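Local coordinates for protein succinylglutamate desuccinylase/aspartoacylase (Shewanella frigidimarina, PDB 3LWU) that binds zinc and is probably a hydrolase acting on ester bonds, related to succinylglutamate desuccinylases and aspartoacylases, at residues A[309-323]-A[370-384]. Residues are numbered along the deposited sequence; the frame is centred on the assembly and turned at random. Where two conformers were deposited one is given.
Sequences DYKKFHAPKAGLIEY and ASVLQGTELYKVMTN. With SO4 (sulfate ion), chain D.
A classic beta bulge interrupts the antiparallel pairing of strands 310-314 and 377-382: L378 and Y379 both face F313, whose O takes a straight bond from L378 N (2.8 Å) and a weak one from Y379 N. Beyond it, A315 N bonds T376 O; the type II turn 373-376 joins strand 371-372 to 377-382, and G319 pairs with V372 before it. Within this bend L378 sets CD1 against A315 CA (3.8 Å) and CD2 4.1 Å from I321 CG1, while V372 CG2 meets both A315 CB and I321 CG1. On the face shared by Y310, K312 and K380, the Y310 ring crosses the K380 chain at about a right angle. With its CG anti to the backbone N (chi1 -176°), the ring brings CZ to 3.7 Å from K380 CD and CD1 to 3.7 Å from M382 CG. Y310 OH and K380 NZ both hydrogen-bond an unidentified molecule, probably from the crystallisation liquor; the K380 side chain lies about 10 Å from the zinc ion. Without the ring and hydroxyl of Y310, an alanine here would probably leave the K380 chain freer to swing and that molecule held less firmly. At the far end D309 O accepts T383 OG1 on a lone pair (2.6 Å), and T383 N as well. Strand 362-366 flanks 377-382, strand 336-341 pairs with 319-323, and F166 of the second subunit packs edge-to-face with F313.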
ATOM      1  N   ASP A 309     -22.258  21.468  13.137  1.00 20.73           N
ATOM      2  CA  ASP A 309     -21.298  22.561  13.286  1.00 20.37           C
ATOM      3  C   ASP A 309     -19.818  22.107  13.302  1.00 20.16           C
ATOM      4  O   ASP A 309     -18.925  22.947  13.461  1.00 20.51           O
ATOM      5  CB  ASP A 309     -21.613  23.363  14.545  1.00 20.33           C
ATOM      6  CG  ASP A 309     -22.933  24.114  14.444  1.00 21.34           C
ATOM      7  OD1 ASP A 309     -23.268  24.532  13.331  1.00 22.93           O
ATOM      8  OD2 ASP A 309     -23.631  24.303  15.461  1.00 22.97           O
ATOM      9  N   TYR A 310     -19.563  20.807  13.132  1.00 19.24           N
ATOM     10  CA  TYR A 310     -18.206  20.238  13.166  1.00 19.60           C
ATOM     11  C   TYR A 310     -17.829  20.080  11.703  1.00 20.28           C
ATOM     12  O   TYR A 310     -18.532  19.387  10.985  1.00 20.12           O
ATOM     13  CB  TYR A 310     -18.247  18.878  13.855  1.00 18.76           C
ATOM     14  CG  TYR A 310     -16.940  18.151  14.081  1.00 18.71           C
ATOM     15  CD1 TYR A 310     -15.793  18.821  14.487  1.00 16.51           C
ATOM     16  CD2 TYR A 310     -16.880  16.758  13.961  1.00 16.97           C
ATOM     17  CE1 TYR A 310     -14.605  18.140  14.720  1.00 16.24           C
ATOM     18  CE2 TYR A 310     -15.722  16.070  14.192  1.00 15.64           C
ATOM     19  CZ  TYR A 310     -14.581  16.763  14.600  1.00 17.85           C
ATOM     20  OH  TYR A 310     -13.430  16.080  14.824  1.00 17.95           O
ATOM     21  N   LYS A 311     -16.745  20.724  11.263  1.00 21.34           N
ATOM     22  CA  LYS A 311     -16.490  20.946   9.826  1.00 22.27           C
ATOM     23  C   LYS A 311     -15.139  20.467   9.408  1.00 21.06           C
ATOM     24  O   LYS A 311     -14.151  20.627  10.130  1.00 19.94           O
ATOM     25  CB  LYS A 311     -16.578  22.452   9.478  1.00 23.08           C
ATOM     26  CG  LYS A 311     -17.992  23.081   9.588  1.00 28.11           C
ATOM     27  CD  LYS A 311     -18.896  22.637   8.417  1.00 32.27           C
ATOM     28  CE  LYS A 311     -19.924  23.707   8.047  1.00 35.82           C
ATOM     29  NZ  LYS A 311     -21.074  23.671   9.002  1.00 35.99           N
ATOM     30  N   LYS A 312     -15.078  19.914   8.201  1.00 20.89           N
ATOM     31  CA  LYS A 312     -13.827  19.487   7.617  1.00 20.27           C
ATOM     32  C   LYS A 312     -13.257  20.584   6.733  1.00 18.41           C
ATOM     33  O   LYS A 312     -13.886  21.016   5.782  1.00 18.25           O
ATOM     34  CB  LYS A 312     -14.044  18.278   6.744  1.00 21.58           C
ATOM     35  CG  LYS A 312     -14.634  17.073   7.412  1.00 26.75           C
ATOM     36  CD  LYS A 312     -14.653  15.835   6.445  1.00 32.59           C
ATOM     37  CE  LYS A 312     -13.257  15.472   5.930  1.00 33.23           C
ATOM     38  NZ  LYS A 312     -12.398  14.932   7.003  1.00 34.66           N
ATOM     39  N   PHE A 313     -12.047  21.016   7.024  1.00 16.87           N
ATOM     40  CA  PHE A 313     -11.361  21.976   6.155  1.00 15.68           C
ATOM     41  C   PHE A 313     -10.404  21.232   5.219  1.00 14.58           C
ATOM     42  O   PHE A 313      -9.452  20.589   5.694  1.00 14.50           O
ATOM     43  CB  PHE A 313     -10.606  23.041   6.974  1.00 15.56           C
ATOM     44  CG  PHE A 313     -10.021  24.153   6.126  1.00 15.06           C
ATOM     45  CD1 PHE A 313     -10.819  25.151   5.619  1.00 15.01           C
ATOM     46  CD2 PHE A 313      -8.677  24.184   5.823  1.00 13.96           C
ATOM     47  CE1 PHE A 313     -10.276  26.184   4.826  1.00 14.05           C
ATOM     48  CE2 PHE A 313      -8.129  25.217   5.027  1.00 13.93           C
ATOM     49  CZ  PHE A 313      -8.925  26.195   4.526  1.00 15.09           C
ATOM     50  N   HIS A 314     -10.655  21.338   3.911  1.00 13.56           N
ATOM     51  CA  HIS A 314      -9.835  20.690   2.868  1.00 13.95           C
ATOM     52  C   HIS A 314      -8.795  21.655   2.341  1.00 13.52           C
ATOM     53  O   HIS A 314      -9.041  22.852   2.264  1.00 12.56           O
ATOM     54  CB  HIS A 314     -10.710  20.209   1.709  1.00 14.26           C
ATOM     55  CG  HIS A 314     -11.755  19.218   2.126  1.00 15.68           C
ATOM     56  ND1 HIS A 314     -13.038  19.590   2.452  1.00 15.03           N
ATOM     57  CD2 HIS A 314     -11.696  17.876   2.308  1.00 16.92           C
ATOM     58  CE1 HIS A 314     -13.738  18.521   2.785  1.00 14.56           C
ATOM     59  NE2 HIS A 314     -12.953  17.466   2.705  1.00 17.29           N
ATOM     60  N   ALA A 315      -7.612  21.135   2.017  1.00 13.18           N
ATOM     61  CA  ALA A 315      -6.562  21.944   1.449  1.00 13.04           C
ATOM     62  C   ALA A 315      -7.080  22.703   0.232  1.00 13.10           C
ATOM     63  O   ALA A 315      -7.558  22.098  -0.708  1.00 13.30           O
ATOM     64  CB  ALA A 315      -5.285  21.064   1.094  1.00 11.62           C
ATOM     65  N   PRO A 316      -6.958  24.036   0.229  1.00 13.52           N
ATOM     66  CA  PRO A 316      -7.429  24.788  -0.945  1.00 14.27           C
ATOM     67  C   PRO A 316      -6.440  24.668  -2.111  1.00 14.32           C
ATOM     68  O   PRO A 316      -6.795  24.926  -3.235  1.00 15.42           O
ATOM     69  CB  PRO A 316      -7.516  26.242  -0.428  1.00 13.97           C
ATOM     70  CG  PRO A 316      -6.394  26.277   0.611  1.00 14.36           C
ATOM     71  CD  PRO A 316      -6.410  24.916   1.271  1.00 14.05           C
ATOM     72  N   LYS A 317      -5.215  24.276  -1.828  1.00 14.25           N
ATOM     73  CA  LYS A 317      -4.219  23.928  -2.873  1.00 14.59           C
ATOM     74  C   LYS A 317      -3.226  22.906  -2.288  1.00 13.41           C
ATOM     75  O   LYS A 317      -3.186  22.702  -1.084  1.00 12.45           O
ATOM     76  CB  LYS A 317      -3.473  25.178  -3.350  1.00 15.57           C
ATOM     77  CG  LYS A 317      -2.539  25.789  -2.282  1.00 17.90           C
ATOM     78  CD  LYS A 317      -1.839  27.111  -2.752  1.00 19.61           C
ATOM     79  CE  LYS A 317      -0.646  27.498  -1.822  1.00 18.29           C
ATOM     80  NZ  LYS A 317       0.010  28.798  -2.229  1.00 18.22           N
ATOM     81  N   ALA A 318      -2.458  22.256  -3.145  1.00 12.66           N
ATOM     82  CA  ALA A 318      -1.533  21.261  -2.721  1.00 13.19           C
ATOM     83  C   ALA A 318      -0.308  21.972  -2.121  1.00 12.96           C
ATOM     84  O   ALA A 318      -0.023  23.125  -2.483  1.00 12.74           O
ATOM     85  CB  ALA A 318      -1.099  20.365  -3.960  1.00 12.62           C
ATOM     86  N   GLY A 319       0.427  21.277  -1.255  1.00 12.50           N
ATOM     87  CA  GLY A 319       1.752  21.734  -0.867  1.00 13.51           C
ATOM     88  C   GLY A 319       2.281  21.040   0.375  1.00 13.61           C
ATOM     89  O   GLY A 319       1.814  19.975   0.750  1.00 14.08           O
ATOM     90  N   LEU A 320       3.286  21.635   0.995  1.00 13.41           N
ATOM     91  CA  LEU A 320       3.817  21.157   2.257  1.00 12.88           C
ATOM     92  C   LEU A 320       3.244  22.026   3.372  1.00 13.98           C
ATOM     93  O   LEU A 320       3.156  23.242   3.227  1.00 14.58           O
ATOM     94  CB  LEU A 320       5.335  21.227   2.222  1.00 13.23           C
ATOM     95  CG  LEU A 320       5.975  20.397   1.129  1.00 12.90           C
ATOM     96  CD1 LEU A 320       7.540  20.486   1.164  1.00 13.78           C
ATOM     97  CD2 LEU A 320       5.478  18.952   1.257  1.00 12.87           C
ATOM     98  N   ILE A 321       2.836  21.384   4.467  1.00 13.44           N
ATOM     99  CA  ILE A 321       2.033  21.986   5.476  1.00 12.90           C
ATOM    100  C   ILE A 321       2.676  22.071   6.860  1.00 13.78           C
ATOM    101  O   ILE A 321       3.141  21.064   7.421  1.00 13.88           O
ATOM    102  CB  ILE A 321       0.722  21.212   5.641  1.00 12.91           C
ATOM    103  CG1 ILE A 321      -0.001  21.120   4.299  1.00 12.87           C
ATOM    104  CG2 ILE A 321      -0.204  21.936   6.684  1.00 10.17           C
ATOM    105  CD1 ILE A 321      -0.452  22.477   3.782  1.00 12.19           C
ATOM    106  N   GLU A 322       2.666  23.300   7.387  1.00 13.69           N
ATOM    107  CA  GLU A 322       2.934  23.527   8.795  0.50 14.63           C
ATOM    108  C   GLU A 322       1.616  23.791   9.532  1.00 14.71           C
ATOM    109  O   GLU A 322       0.836  24.673   9.175  1.00 14.06           O
ATOM    110  CB  GLU A 322       3.936  24.672   9.037  0.50 15.22           C
ATOM    111  CG  GLU A 322       4.338  24.772  10.526  0.50 16.63           C
ATOM    112  CD  GLU A 322       5.597  25.589  10.782  0.50 18.25           C
ATOM    113  OE1 GLU A 322       6.357  25.875   9.838  0.50 18.77           O
ATOM    114  OE2 GLU A 322       5.819  25.946  11.950  0.50 20.59           O
ATOM    115  N   TYR A 323       1.363  22.966  10.547  1.00 15.49           N
ATOM    116  CA  TYR A 323       0.122  22.998  11.310  1.00 16.78           C
ATOM    117  C   TYR A 323       0.315  23.985  12.446  1.00 17.55           C
ATOM    118  O   TYR A 323       0.942  23.654  13.416  1.00 19.46           O
ATOM    119  CB  TYR A 323      -0.253  21.581  11.813  1.00 16.10           C
ATOM    120  CG  TYR A 323      -0.550  20.649  10.646  1.00 16.15           C
ATOM    121  CD1 TYR A 323      -1.777  20.658  10.019  1.00 14.10           C
ATOM    122  CD2 TYR A 323       0.428  19.797  10.143  1.00 13.48           C
ATOM    123  CE1 TYR A 323      -2.039  19.846   8.931  1.00 12.71           C
ATOM    124  CE2 TYR A 323       0.184  19.005   9.065  1.00 13.02           C
ATOM    125  CZ  TYR A 323      -1.045  19.030   8.455  1.00 11.78           C
ATOM    126  OH  TYR A 323      -1.271  18.242   7.346  1.00 13.18           O
ATOM    127  N   ALA A 370       2.630  15.906   6.379  1.00 16.08           N
ATOM    128  CA  ALA A 370       2.897  17.289   6.069  1.00 16.73           C
ATOM    129  C   ALA A 370       2.879  17.537   4.576  1.00 17.54           C
ATOM    130  O   ALA A 370       3.126  18.664   4.182  1.00 19.59           O
ATOM    131  CB  ALA A 370       4.228  17.713   6.639  1.00 17.62           C
ATOM    132  N   SER A 371       2.590  16.534   3.741  1.00 16.95           N
ATOM    133  CA  SER A 371       2.398  16.782   2.293  1.00 16.67           C
ATOM    134  C   SER A 371       0.984  16.448   1.871  1.00 16.14           C
ATOM    135  O   SER A 371       0.486  15.347   2.130  1.00 15.40           O
ATOM    136  CB  SER A 371       3.385  15.991   1.444  1.00 17.21           C
ATOM    137  OG  SER A 371       3.582  14.712   1.961  1.00 18.71           O
ATOM    138  N   VAL A 372       0.329  17.397   1.221  1.00 16.07           N
ATOM    139  CA  VAL A 372      -1.071  17.233   0.853  1.00 15.41           C
ATOM    140  C   VAL A 372      -1.359  17.568  -0.608  1.00 15.69           C
ATOM    141  O   VAL A 372      -0.609  18.264  -1.272  1.00 15.96           O
ATOM    142  CB  VAL A 372      -1.962  18.070   1.787  1.00 16.54           C
ATOM    143  CG1 VAL A 372      -1.609  17.770   3.243  1.00 13.97           C
ATOM    144  CG2 VAL A 372      -1.899  19.611   1.461  1.00 12.39           C
ATOM    145  N   LEU A 373      -2.487  17.077  -1.087  1.00 15.73           N
ATOM    146  CA  LEU A 373      -2.981  17.403  -2.396  1.00 14.42           C
ATOM    147  C   LEU A 373      -4.044  18.470  -2.229  1.00 14.71           C
ATOM    148  O   LEU A 373      -4.526  18.754  -1.113  1.00 14.46           O
ATOM    149  CB  LEU A 373      -3.566  16.150  -3.050  1.00 14.21           C
ATOM    150  CG  LEU A 373      -2.697  14.915  -3.345  1.00 13.19           C
ATOM    151  CD1 LEU A 373      -2.257  14.163  -2.111  1.00 11.51           C
ATOM    152  CD2 LEU A 373      -3.474  13.963  -4.300  1.00 12.92           C
ATOM    153  N   GLN A 374      -4.461  19.056  -3.341  1.00 14.91           N
ATOM    154  CA  GLN A 374      -5.664  19.826  -3.337  1.00 13.98           C
ATOM    155  C   GLN A 374      -6.813  18.898  -2.938  1.00 14.64           C
ATOM    156  O   GLN A 374      -6.981  17.781  -3.476  1.00 14.97           O
ATOM    157  CB  GLN A 374      -5.897  20.479  -4.690  1.00 14.23           C
ATOM    158  CG  GLN A 374      -7.085  21.439  -4.693  1.00 13.26           C
ATOM    159  CD  GLN A 374      -7.263  22.165  -5.987  1.00 15.68           C
ATOM    160  OE1 GLN A 374      -6.951  21.651  -7.044  1.00 15.72           O
ATOM    161  NE2 GLN A 374      -7.811  23.362  -5.917  1.00 15.90           N
ATOM    162  N   GLY A 375      -7.589  19.355  -1.959  1.00 14.25           N
ATOM    163  CA  GLY A 375      -8.651  18.569  -1.348  1.00 14.02           C
ATOM    164  C   GLY A 375      -8.296  17.654  -0.171  1.00 14.18           C
ATOM    165  O   GLY A 375      -9.197  17.134   0.466  1.00 13.17           O
ATOM    166  N   THR A 376      -7.014  17.410   0.138  1.00 14.08           N
ATOM    167  CA  THR A 376      -6.715  16.590   1.291  1.00 14.15           C
ATOM    168  C   THR A 376      -7.354  17.274   2.538  1.00 15.80           C
ATOM    169  O   THR A 376      -7.356  18.497   2.631  1.00 14.74           O
ATOM    170  CB  THR A 376      -5.193  16.387   1.476  1.00 15.31           C
ATOM    171  OG1 THR A 376      -4.631  15.825   0.277  1.00 13.39           O
ATOM    172  CG2 THR A 376      -4.908  15.457   2.642  1.00 13.64           C
ATOM    173  N   GLU A 377      -7.947  16.490   3.444  1.00 17.03           N
ATOM    174  CA  GLU A 377      -8.473  17.007   4.715  1.00 19.58           C
ATOM    175  C   GLU A 377      -7.327  17.542   5.565  1.00 18.62           C
ATOM    176  O   GLU A 377      -6.377  16.820   5.765  1.00 21.92           O
ATOM    177  CB  GLU A 377      -9.144  15.887   5.492  1.00 20.81           C
ATOM    178  CG  GLU A 377      -9.730  16.302   6.862  1.00 25.02           C
ATOM    179  CD  GLU A 377      -9.498  15.226   7.943  1.00 32.54           C
ATOM    180  OE1 GLU A 377      -8.297  14.965   8.364  1.00 40.56           O
ATOM    181  OE2 GLU A 377     -10.499  14.640   8.351  1.00 29.98           O
ATOM    182  N   LEU A 378      -7.373  18.805   5.990  1.00 17.26           N
ATOM    183  CA  LEU A 378      -6.280  19.386   6.780  1.00 17.13           C
ATOM    184  C   LEU A 378      -6.638  19.311   8.242  1.00 16.90           C
ATOM    185  O   LEU A 378      -5.857  18.810   9.026  1.00 16.76           O
ATOM    186  CB  LEU A 378      -5.946  20.836   6.389  1.00 15.99           C
ATOM    187  CG  LEU A 378      -5.193  21.092   5.088  1.00 16.86           C
ATOM    188  CD1 LEU A 378      -4.980  22.582   4.859  1.00 13.43           C
ATOM    189  CD2 LEU A 378      -3.901  20.322   5.045  1.00 16.23           C
ATOM    190  N   TYR A 379      -7.807  19.853   8.588  1.00 17.19           N
ATOM    191  CA  TYR A 379      -8.337  19.846   9.936  1.00 17.18           C
ATOM    192  C   TYR A 379      -9.827  19.517   9.970  1.00 17.09           C
ATOM    193  O   TYR A 379     -10.579  19.749   9.005  1.00 17.60           O
ATOM    194  CB  TYR A 379      -8.234  21.229  10.604  1.00 16.85           C
ATOM    195  CG  TYR A 379      -6.924  21.631  11.255  1.00 16.89           C
ATOM    196  CD1 TYR A 379      -5.889  22.202  10.497  1.00 16.58           C
ATOM    197  CD2 TYR A 379      -6.756  21.567  12.649  1.00 15.96           C
ATOM    198  CE1 TYR A 379      -4.705  22.613  11.093  1.00 16.46           C
ATOM    199  CE2 TYR A 379      -5.551  21.968  13.254  1.00 14.98           C
ATOM    200  CZ  TYR A 379      -4.530  22.499  12.465  1.00 15.16           C
ATOM    201  OH  TYR A 379      -3.344  22.953  13.023  1.00 13.21           O
ATOM    202  N   LYS A 380     -10.264  19.073  11.139  1.00 16.30           N
ATOM    203  CA  LYS A 380     -11.672  19.177  11.523  1.00 15.56           C
ATOM    204  C   LYS A 380     -11.762  20.134  12.694  1.00 14.93           C
ATOM    205  O   LYS A 380     -10.966  20.027  13.646  1.00 15.01           O
ATOM    206  CB  LYS A 380     -12.250  17.836  11.907  1.00 14.94           C
ATOM    207  CG  LYS A 380     -12.382  16.816  10.783  1.00 17.99           C
ATOM    208  CD  LYS A 380     -13.582  16.012  11.140  1.00 23.97           C
ATOM    209  CE  LYS A 380     -13.635  14.610  10.669  1.00 27.46           C
ATOM    210  NZ  LYS A 380     -14.933  14.155  11.303  1.00 24.96           N
ATOM    211  N   VAL A 381     -12.702  21.072  12.616  1.00 14.03           N
ATOM    212  CA  VAL A 381     -12.830  22.108  13.594  1.00 14.93           C
ATOM    213  C   VAL A 381     -14.304  22.220  14.058  1.00 16.04           C
ATOM    214  O   VAL A 381     -15.233  22.017  13.278  1.00 15.32           O
ATOM    215  CB  VAL A 381     -12.344  23.467  13.036  1.00 15.03           C
ATOM    216  CG1 VAL A 381     -10.894  23.359  12.462  1.00 15.50           C
ATOM    217  CG2 VAL A 381     -13.337  24.019  12.005  1.00 15.24           C
HETATM  218  N   MSE A 382     -14.494  22.516  15.332  1.00 16.44           N
HETATM  219  CA  MSE A 382     -15.818  22.744  15.867  1.00 18.24           C
HETATM  220  C   MSE A 382     -16.114  24.234  15.769  1.00 17.78           C
HETATM  221  O   MSE A 382     -15.236  25.078  16.035  1.00 17.24           O
HETATM  222  CB  MSE A 382     -15.901  22.329  17.333  1.00 17.95           C
HETATM  223  CG  MSE A 382     -15.716  20.878  17.601  1.00 20.56           C
HETATM  224 SE   MSE A 382     -15.891  20.627  19.506  0.75 27.10          SE
HETATM  225  CE  MSE A 382     -16.094  18.719  19.557  1.00 27.79           C
ATOM    226  N   THR A 383     -17.344  24.546  15.406  1.00 17.80           N
ATOM    227  CA  THR A 383     -17.811  25.925  15.372  1.00 18.14           C
ATOM    228  C   THR A 383     -19.062  26.012  16.271  1.00 19.15           C
ATOM    229  O   THR A 383     -19.641  24.995  16.636  1.00 18.46           O
ATOM    230  CB  THR A 383     -18.140  26.376  13.907  1.00 18.05           C
ATOM    231  OG1 THR A 383     -19.182  25.556  13.377  1.00 15.02           O
ATOM    232  CG2 THR A 383     -16.925  26.226  12.998  1.00 17.37           C
ATOM    233  N   ASN A 384     -19.466  27.226  16.632  1.00 20.44           N
ATOM    234  CA  ASN A 384     -20.626  27.416  17.500  1.00 21.49           C
ATOM    235  C   ASN A 384     -20.507  26.548  18.770  1.00 21.78           C
ATOM    236  O   ASN A 384     -21.433  25.823  19.140  1.00 21.60           O
ATOM    237  CB  ASN A 384     -21.914  27.136  16.714  1.00 21.84           C
ATOM    238  CG  ASN A 384     -22.115  28.135  15.572  1.00 23.31           C
ATOM    239  OD1 ASN A 384     -21.834  29.312  15.725  1.00 26.39           O
ATOM    240  ND2 ASN A 384     -22.590  27.670  14.445  1.00 22.71           N
TER
HETATM  241  S   SO4 D 375     -15.508  14.549   2.501  1.00 76.20           S
HETATM  242  O1  SO4 D 375     -16.067  14.192   3.814  1.00 77.09           O
HETATM  243  O2  SO4 D 375     -14.103  14.959   2.664  1.00 73.03           O
HETATM  244  O3  SO4 D 375     -15.612  13.399   1.589  1.00 75.86           O
HETATM  245  O4  SO4 D 375     -16.295  15.664   1.967  1.00 74.50           O
HETATM  246  O   HOH W   1     -23.141  23.869  17.957  1.00 13.22           O